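DNA repair protein RAD2 (Saccharomyces cerevisiae, PDB 4Q0W) is a magnesium-dependent, structure-specific single-stranded DNA endonuclease that makes an essential incision in nucleotide excision repair of UV-damaged, adducted or cross-linked DNA. Local coordinates at residues Gln238-Asp243 with Val254-Val259; Ala261-Leu266 with Lys270-Asn275. All blocks are in the same frame, centred on the assembly; numbering follows the deposited sequence.

Interaction 1: residues Gln238-Asp243 with Val254-Val259. With nucleotides of chain D.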
# COMPACT_ATOMS: atom_id res chain seq x y z
N GLN A 238 2.39 -8.09 19.65
CA GLN A 238 3.76 -8.51 19.36
C GLN A 238 4.01 -8.87 17.90
O GLN A 238 5.14 -9.14 17.50
CB GLN A 238 4.16 -9.66 20.28
CG GLN A 238 4.27 -9.20 21.72
CD GLN A 238 4.30 -10.34 22.70
OE1 GLN A 238 5.33 -10.99 22.87
NE2 GLN A 238 3.17 -10.59 23.35
N LEU A 239 2.95 -8.87 17.09
CA LEU A 239 3.13 -9.02 15.65
C LEU A 239 3.02 -7.65 14.98
O LEU A 239 3.85 -7.27 14.14
CB LEU A 239 2.08 -9.98 15.08
CG LEU A 239 2.15 -11.40 15.63
CD1 LEU A 239 0.96 -12.23 15.14
CD2 LEU A 239 3.48 -12.07 15.30
N LEU A 240 1.98 -6.92 15.37
CA LEU A 240 1.61 -5.65 14.76
C LEU A 240 2.49 -4.50 15.24
O LEU A 240 2.75 -3.55 14.49
CB LEU A 240 0.14 -5.33 15.10
CG LEU A 240 -0.88 -6.28 14.48
CD1 LEU A 240 -2.26 -6.05 15.06
CD2 LEU A 240 -0.87 -6.05 12.97
N GLY A 241 2.94 -4.59 16.49
CA GLY A 241 3.66 -3.49 17.12
C GLY A 241 2.75 -2.62 17.98
O GLY A 241 1.57 -2.44 17.66
N SER A 242 3.30 -2.08 19.07
CA SER A 242 2.58 -1.14 19.92
C SER A 242 3.63 -0.35 20.67
O SER A 242 4.81 -0.41 20.34
CB SER A 242 1.71 -1.88 20.94
OG SER A 242 2.52 -2.55 21.91
N ASP A 243 3.21 0.38 21.70
CA ASP A 243 4.15 1.10 22.56
C ASP A 243 5.10 0.15 23.30
O ASP A 243 6.13 0.60 23.81
CB ASP A 243 3.42 1.94 23.60
CG ASP A 243 2.85 3.22 23.03
OD1 ASP A 243 3.29 3.62 21.93
OD2 ASP A 243 1.96 3.82 23.69
N VAL A 254 -3.71 -8.37 8.39
CA VAL A 254 -4.15 -9.60 7.74
C VAL A 254 -3.29 -10.78 8.18
O VAL A 254 -3.80 -11.80 8.64
CB VAL A 254 -4.06 -9.50 6.21
CG1 VAL A 254 -4.49 -10.83 5.58
CG2 VAL A 254 -4.92 -8.36 5.68
N SER A 255 -1.98 -10.63 8.02
CA SER A 255 -1.06 -11.72 8.32
C SER A 255 -1.07 -12.05 9.81
O SER A 255 -0.94 -13.22 10.19
CB SER A 255 0.35 -11.36 7.86
OG SER A 255 0.34 -10.80 6.56
N SER A 256 -1.22 -11.03 10.65
CA SER A 256 -1.16 -11.23 12.10
C SER A 256 -2.36 -12.03 12.58
O SER A 256 -2.21 -12.96 13.38
CB SER A 256 -1.07 -9.89 12.82
OG SER A 256 0.11 -9.21 12.45
N ILE A 257 -3.54 -11.67 12.08
CA ILE A 257 -4.75 -12.42 12.40
C ILE A 257 -4.60 -13.88 11.94
O ILE A 257 -4.98 -14.80 12.66
CB ILE A 257 -6.01 -11.77 11.78
CG1 ILE A 257 -6.36 -10.50 12.53
CG2 ILE A 257 -7.22 -12.72 11.87
CD1 ILE A 257 -6.73 -10.74 13.99
N GLU A 258 -4.04 -14.08 10.75
CA GLU A 258 -3.85 -15.44 10.23
C GLU A 258 -2.96 -16.27 11.15
O GLU A 258 -3.26 -17.43 11.44
CB GLU A 258 -3.26 -15.41 8.82
CG GLU A 258 -4.26 -15.01 7.74
CD GLU A 258 -3.60 -14.79 6.38
OE1 GLU A 258 -2.35 -14.95 6.29
OE2 GLU A 258 -4.32 -14.46 5.42
N VAL A 259 -1.85 -15.67 11.60
CA VAL A 259 -0.94 -16.35 12.52
C VAL A 259 -1.65 -16.83 13.79
O VAL A 259 -1.50 -17.99 14.22
CB VAL A 259 0.26 -15.45 12.88
CG1 VAL A 259 1.00 -16.00 14.09
CG2 VAL A 259 1.21 -15.33 11.69
P DA D 9 -0.78 -7.47 5.90
OP1 DA D 9 -0.28 -8.49 6.84
OP2 DA D 9 -1.99 -6.69 6.26
O5' DA D 9 0.41 -6.46 5.55
C5' DA D 9 1.63 -6.98 5.04
C4' DA D 9 2.62 -5.86 4.79
O4' DA D 9 2.14 -5.01 3.72
C3' DA D 9 2.89 -4.93 5.97
O3' DA D 9 4.29 -4.82 6.06
C2' DA D 9 2.21 -3.61 5.60
C1' DA D 9 2.33 -3.65 4.08
N9 DA D 9 1.31 -2.94 3.32
C8 DA D 9 -0.05 -3.10 3.43
N7 DA D 9 -0.73 -2.34 2.61
C5 DA D 9 0.24 -1.64 1.91
C6 DA D 9 0.15 -0.66 0.90
N6 DA D 9 -1.03 -0.24 0.41
N1 DA D 9 1.31 -0.15 0.42
C2 DA D 9 2.47 -0.59 0.93
N3 DA D 9 2.67 -1.50 1.90
C4 DA D 9 1.51 -1.99 2.34
P DG D 8 -5.16 -9.53 1.15
OP1 DG D 8 -5.39 -10.85 1.78
OP2 DG D 8 -6.21 -8.48 1.10
O5' DG D 8 -3.88 -8.83 1.81
C5' DG D 8 -2.69 -9.59 1.88
C4' DG D 8 -1.58 -8.66 2.31
O4' DG D 8 -1.26 -7.75 1.22
C3' DG D 8 -1.92 -7.81 3.53
O3' DG D 8 -1.02 -8.27 4.53
C2' DG D 8 -1.71 -6.36 3.06
C1' DG D 8 -0.89 -6.53 1.79
N9 DG D 8 -1.08 -5.48 0.79
C8 DG D 8 -2.25 -5.00 0.24
N7 DG D 8 -2.05 -4.05 -0.64
C5 DG D 8 -0.66 -3.90 -0.67
C6 DG D 8 0.16 -3.03 -1.43
O6 DG D 8 -0.21 -2.19 -2.26
N1 DG D 8 1.51 -3.21 -1.15
C2 DG D 8 2.01 -4.13 -0.25
N2 DG D 8 3.34 -4.19 -0.09
N3 DG D 8 1.25 -4.95 0.47
C4 DG D 8 -0.06 -4.77 0.20
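With CG beside the backbone N and anti to the carbonyl carbon (chi1 -66°), Leu240 turns its branch so that CD2 lies 3.3 Å from Ser256 OG. Leu239, with chi1 -62°, carries CD1 along the backbone O and CA of Ser256 to Val259, where it meets CG1 at 3.9 Å, while its CB touches Ser256 OG directly from the backbone, at 3.4 Å. The hydroxyl is thus flanked by the two leucines, and its OG is hydrogen-bonded to the carbonyl of Gly252, just before the helix. Leu240 also rests on Ile8 of helix 5-9, so an alanine here would probably uncover one side of Ser256 and open a gap towards that helix. At its N-terminal end, helix 253-263 faces the DNA: Val254 N donates to OP2 of nucleotide DA9 of chain D at 3.2 Å, and Ser255 N to OP1 of the same phosphate at 3.0 Å. Backbone amides at a helix start gripping a DNA phosphate, with a potassium ion about 6 Å from the Leu240 side chain, are consistent with the helix-two-turn-helix (H2TH, also called H3TH) element of the XPG/RAD2 nucleases.

Interaction 2: residues Ala261-Leu266 with Lys270-Asn275; sequences AEFGNL and KDWYNN
Phe263 lays the CE1-CZ side of its ring over one face of the Trp272 indole. Its CE1 lies 3.4 Å from Trp272 CG, and its CZ comes within 3.5 Å of Trp272 CD2, over CD2 and CE3, toward the rim of the indole. The planes are inclined at 40°, with the phenyl centroid 4.9 Å from that of the five-membered ring, so the pair is an oblique apolar contact. With CG anti to the backbone N (chi1 164°), the indole is brought to Phe263, and chi2 (79°) turns its face to the phenyl; Trp272 CB adds support, 3.6 Å from Phe263 CE1. The second link is a backbone one: Lys270 N donates to Leu266 O at 2.8 Å, an i+4 bond in the opening turn of helix 266-278. Between the links lies a tight helix-to-helix turn, structural packing away from the annotated sites: the positive-phi Gly264 ends helix 253-263, and Asn265 is N-cap of the next, its OD1 accepting from Asn268 N. Asn268 in turn gives its ND2 to Phe263 O, tying the two helix ends together. Arg294 of helix 288-299 makes a cation-pi contact with Trp272 and also bonds to its carbonyl. The aromatic pair is thus flanked by helix 288-299, on which Phe263 touches Leu293, while Leu266 at the turn packs against helix 230-240.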
# COMPACT_ATOMS: atom_id res chain seq x y z
N ALA A 261 -4.87 -17.28 14.24
CA ALA A 261 -5.88 -18.27 13.87
C ALA A 261 -5.26 -19.64 13.60
O ALA A 261 -5.76 -20.67 14.06
CB ALA A 261 -6.68 -17.79 12.67
N GLU A 262 -4.17 -19.66 12.84
CA GLU A 262 -3.58 -20.93 12.43
C GLU A 262 -2.75 -21.61 13.52
O GLU A 262 -2.76 -22.83 13.60
CB GLU A 262 -2.77 -20.76 11.14
CG GLU A 262 -2.88 -21.94 10.17
CD GLU A 262 -4.21 -21.97 9.42
OE1 GLU A 262 -4.23 -22.46 8.27
OE2 GLU A 262 -5.23 -21.51 9.98
N PHE A 263 -2.07 -20.84 14.36
CA PHE A 263 -1.21 -21.43 15.39
C PHE A 263 -1.76 -21.38 16.82
O PHE A 263 -1.26 -22.07 17.72
CB PHE A 263 0.20 -20.82 15.32
CG PHE A 263 0.88 -21.06 14.00
CD1 PHE A 263 1.53 -22.27 13.76
CD2 PHE A 263 0.84 -20.11 12.99
CE1 PHE A 263 2.15 -22.51 12.53
CE2 PHE A 263 1.46 -20.35 11.76
CZ PHE A 263 2.11 -21.55 11.53
N GLY A 264 -2.79 -20.57 17.04
CA GLY A 264 -3.35 -20.44 18.37
C GLY A 264 -2.60 -19.46 19.25
O GLY A 264 -3.21 -18.59 19.88
N ASN A 265 -1.28 -19.61 19.32
CA ASN A 265 -0.44 -18.68 20.07
C ASN A 265 0.97 -18.57 19.50
O ASN A 265 1.37 -19.36 18.64
CB ASN A 265 -0.43 -19.01 21.57
CG ASN A 265 0.30 -20.32 21.91
OD1 ASN A 265 1.32 -20.68 21.29
ND2 ASN A 265 -0.22 -21.03 22.90
N LEU A 266 1.74 -17.60 20.02
CA LEU A 266 3.04 -17.26 19.47
C LEU A 266 4.10 -18.32 19.75
O LEU A 266 5.04 -18.47 18.98
CB LEU A 266 3.51 -15.91 20.03
CG LEU A 266 2.63 -14.71 19.65
CD1 LEU A 266 3.22 -13.42 20.17
CD2 LEU A 266 2.43 -14.64 18.13
N LYS A 270 6.27 -19.88 16.96
CA LYS A 270 7.73 -19.91 17.03
C LYS A 270 8.26 -21.33 16.83
O LYS A 270 9.14 -21.56 16.00
CB LYS A 270 8.26 -19.36 18.36
CG LYS A 270 9.79 -19.51 18.48
CD LYS A 270 10.35 -18.80 19.71
CE LYS A 270 9.94 -19.49 21.02
NZ LYS A 270 10.45 -18.71 22.21
N ASP A 271 7.71 -22.27 17.59
CA ASP A 271 8.14 -23.67 17.49
C ASP A 271 8.02 -24.17 16.04
O ASP A 271 8.94 -24.78 15.50
CB ASP A 271 7.35 -24.56 18.46
CG ASP A 271 7.73 -24.33 19.92
OD1 ASP A 271 8.81 -23.75 20.18
OD2 ASP A 271 6.93 -24.71 20.81
N TRP A 272 6.89 -23.87 15.41
CA TRP A 272 6.69 -24.25 14.01
C TRP A 272 7.79 -23.69 13.09
O TRP A 272 8.36 -24.41 12.27
CB TRP A 272 5.33 -23.77 13.50
CG TRP A 272 5.27 -23.79 12.02
CD1 TRP A 272 5.06 -24.88 11.21
CD2 TRP A 272 5.45 -22.67 11.14
NE1 TRP A 272 5.09 -24.51 9.89
CE2 TRP A 272 5.32 -23.16 9.82
CE3 TRP A 272 5.68 -21.31 11.34
CZ2 TRP A 272 5.43 -22.32 8.70
CZ3 TRP A 272 5.79 -20.48 10.23
CH2 TRP A 272 5.66 -20.99 8.93
N TYR A 273 8.06 -22.40 13.23
CA TYR A 273 9.06 -21.74 12.39
C TYR A 273 10.45 -22.28 12.67
O TYR A 273 11.16 -22.70 11.76
CB TYR A 273 9.04 -20.24 12.69
CG TYR A 273 10.00 -19.40 11.89
CD1 TYR A 273 9.96 -19.39 10.49
CD2 TYR A 273 10.91 -18.57 12.51
CE1 TYR A 273 10.83 -18.61 9.76
CE2 TYR A 273 11.77 -17.77 11.79
CZ TYR A 273 11.72 -17.79 10.42
OH TYR A 273 12.58 -16.99 9.71
N ASN A 274 10.85 -22.26 13.94
CA ASN A 274 12.18 -22.70 14.31
C ASN A 274 12.44 -24.18 14.06
O ASN A 274 13.49 -24.54 13.52
CB ASN A 274 12.49 -22.33 15.76
CG ASN A 274 12.69 -20.84 15.94
OD1 ASN A 274 12.81 -20.10 14.96
ND2 ASN A 274 12.78 -20.39 17.18
N ASN A 275 11.50 -25.04 14.43
CA ASN A 275 11.69 -26.47 14.20
C ASN A 275 11.88 -26.78 12.72
O ASN A 275 12.71 -27.62 12.34
CB ASN A 275 10.51 -27.30 14.72
CG ASN A 275 10.40 -27.27 16.23
OD1 ASN A 275 11.30 -26.81 16.93
ND2 ASN A 275 9.29 -27.78 16.74

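In the fold
The two contacts follow one another along the chain, interaction 1 closing before interaction 2 opens, and they share helix 253-263. Its N-terminal part packs on helix 230-240 in interaction 1, and its C-terminal end turns into helix 266-278 in interaction 2. Interaction 1 lies wholly in the I-domain, which extends to residue 263 and so into interaction 2. Their centres are 13 Å apart, and Leu266 joins them directly, with CD1 3.9 Å from Gln238 CB and CD2 4.0 Å from Leu239 CD2. Because 238-243 ends at Asp243, a magnesium ligand by similarity, interaction 1 probably ties the phosphate-binding helix to the chain leading into the metal site; interaction 2 continues to the outlying helices.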